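Luciferase-like monooxygenase (Streptomyces bottropensis, PDB 7BIP) probably acts as a luciferase-like monooxygenase that adds oxygen during biosynthesis of the aromatic polyketide rishirilide. Local coordinates at residues Lys296-Thr301 against Ile321-Ile326. Residues are numbered along the deposited sequence; the frame is centred on the assembly and turned at random.
Sequences KALVGT and ISLQVI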
loop_
_atom_site.group_PDB
_atom_site.type_symbol
_atom_site.label_atom_id
_atom_site.label_comp_id
_atom_site.label_asym_id
_atom_site.label_seq_id
_atom_site.Cartn_x
_atom_site.Cartn_y
_atom_site.Cartn_z
ATOM N N LYS A 296 -16.011 -28.900 0.781
ATOM C CA LYS A 296 -14.925 -28.151 0.168
ATOM C C LYS A 296 -15.345 -26.748 -0.232
ATOM O O LYS A 296 -14.503 -25.966 -0.687
ATOM C CB LYS A 296 -14.384 -28.907 -1.048
ATOM C CG LYS A 296 -13.635 -30.177 -0.673
ATOM C CD LYS A 296 -13.192 -30.933 -1.907
ATOM C CE LYS A 296 -11.974 -31.791 -1.621
ATOM N NZ LYS A 296 -12.356 -33.157 -1.170
ATOM N N ALA A 297 -16.620 -26.416 -0.052
ATOM C CA ALA A 297 -17.188 -25.107 -0.344
ATOM C C ALA A 297 -18.426 -24.958 0.523
ATOM O O ALA A 297 -19.138 -25.936 0.768
ATOM C CB ALA A 297 -17.557 -24.963 -1.823
ATOM N N LEU A 298 -18.681 -23.734 0.978
ATOM C CA LEU A 298 -19.770 -23.449 1.915
ATOM C C LEU A 298 -20.860 -22.718 1.139
ATOM O O LEU A 298 -21.005 -21.495 1.226
ATOM C CB LEU A 298 -19.271 -22.619 3.116
ATOM C CG LEU A 298 -18.213 -23.303 3.978
ATOM C CD1 LEU A 298 -17.792 -22.408 5.123
ATOM C CD2 LEU A 298 -18.800 -24.603 4.518
ATOM N N VAL A 299 -21.638 -23.484 0.379
ATOM C CA VAL A 299 -22.648 -22.936 -0.522
ATOM C C VAL A 299 -23.974 -23.604 -0.200
ATOM O O VAL A 299 -24.062 -24.837 -0.193
ATOM C CB VAL A 299 -22.270 -23.155 -1.999
ATOM C CG1 VAL A 299 -23.396 -22.657 -2.938
ATOM C CG2 VAL A 299 -20.926 -22.469 -2.324
ATOM N N GLY A 300 -24.994 -22.802 0.091
ATOM C CA GLY A 300 -26.327 -23.338 0.336
ATOM C C GLY A 300 -27.155 -22.342 1.138
ATOM O O GLY A 300 -26.825 -21.160 1.211
ATOM N N THR A 301 -28.242 -22.844 1.728
ATOM C CA THR A 301 -28.967 -22.056 2.714
ATOM C C THR A 301 -28.110 -21.888 3.959
ATOM O O THR A 301 -27.123 -22.603 4.147
ATOM C CB THR A 301 -30.270 -22.733 3.120
ATOM O OG1 THR A 301 -29.954 -23.965 3.787
ATOM C CG2 THR A 301 -31.147 -23.000 1.924
ATOM N N ILE A 321 -11.993 -19.361 9.750
ATOM C CA ILE A 321 -12.416 -19.538 8.362
ATOM C C ILE A 321 -12.548 -18.166 7.719
ATOM O O ILE A 321 -13.129 -17.251 8.320
ATOM C CB ILE A 321 -13.751 -20.296 8.272
ATOM C CG1 ILE A 321 -13.540 -21.798 8.497
ATOM C CG2 ILE A 321 -14.422 -20.041 6.904
ATOM C CD1 ILE A 321 -14.827 -22.634 8.544
ATOM N N SER A 322 -12.021 -18.024 6.504
ATOM C CA SER A 322 -12.282 -16.859 5.664
ATOM C C SER A 322 -13.300 -17.256 4.607
ATOM O O SER A 322 -13.064 -18.194 3.834
ATOM C CB SER A 322 -11.011 -16.328 4.993
ATOM O OG SER A 322 -10.006 -16.037 5.942
ATOM N N LEU A 323 -14.422 -16.541 4.573
ATOM C CA LEU A 323 -15.499 -16.820 3.625
ATOM C C LEU A 323 -15.251 -16.013 2.355
ATOM O O LEU A 323 -15.323 -14.785 2.371
ATOM C CB LEU A 323 -16.846 -16.468 4.250
ATOM C CG LEU A 323 -17.107 -17.091 5.624
ATOM C CD1 LEU A 323 -18.212 -16.321 6.329
ATOM C CD2 LEU A 323 -17.470 -18.579 5.486
ATOM N N GLN A 324 -14.945 -16.703 1.262
ATOM C CA GLN A 324 -14.662 -16.031 -0.003
ATOM C C GLN A 324 -15.986 -15.696 -0.695
ATOM O O GLN A 324 -16.662 -16.594 -1.212
ATOM C CB GLN A 324 -13.777 -16.925 -0.868
ATOM C CG GLN A 324 -13.633 -16.424 -2.285
ATOM C CD GLN A 324 -13.139 -15.005 -2.305
ATOM O OE1 GLN A 324 -12.214 -14.656 -1.574
ATOM N NE2 GLN A 324 -13.757 -14.172 -3.122
ATOM N N VAL A 325 -16.360 -14.410 -0.731
ATOM C CA VAL A 325 -17.739 -14.019 -1.046
ATOM C C VAL A 325 -17.884 -13.303 -2.383
ATOM O O VAL A 325 -19.012 -12.950 -2.748
ATOM C CB VAL A 325 -18.356 -13.153 0.074
ATOM C CG1 VAL A 325 -18.526 -13.962 1.372
ATOM C CG2 VAL A 325 -17.513 -11.911 0.335
ATOM N N ILE A 326 -16.808 -13.101 -3.139
ATOM C CA ILE A 326 -16.918 -12.439 -4.436
ATOM C C ILE A 326 -16.403 -13.362 -5.529
ATOM O O ILE A 326 -15.597 -14.265 -5.282
ATOM C CB ILE A 326 -16.165 -11.088 -4.460
ATOM C CG1 ILE A 326 -14.670 -11.310 -4.224
ATOM C CG2 ILE A 326 -16.747 -10.149 -3.415
ATOM C CD1 ILE A 326 -13.822 -10.084 -4.412
#
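L298 reaches across to L323 with a single methyl: its CD1 lies 3.9 Å from L323 CD2, and that pair is the tight point of the contact. The two leucine side chains cross at about a right angle, so they meet through one methyl each. In L323 the CA–CB bond does not aim at 296-301; with CG beside the backbone N (chi1 -52°), the CD2 end of the side chain comes nearer than its CB direction suggests. I321, on the same face of strand 320-324, is only grazed, its CG2 4.5 Å from the same L298 CD1. No hydrogen bond crosses between the segments, and the nearest CA atoms, those of L298 and L323, are 8.1 Å apart. Both strands pair instead with strand 228-236, where L298 also touches Y232, so the two meet by side chains only.

Away from this buried apolar patch the segments part. T301 turns off, partly exposed, to cap helix 302-316 through E304 N, while K296 makes a salt bridge with E294. Where strand 320-324 ends, Q324 NE2 donates to I326 O at 2.8 Å, with that oxygen close to the plane of the Q324 amide, and Q324 OE1 takes the F8 backbone N; together they hold the amide in place. S322 OG, on the face away from L298, is hydrogen-bonded to H39 NE2 and K41 NZ. Strand 298-300, helix 302-316 and strand 320-324 follow one another as a beta-alpha-beta unit within the parallel sheet of the TIM-barrel fold of luciferase-like monooxygenases.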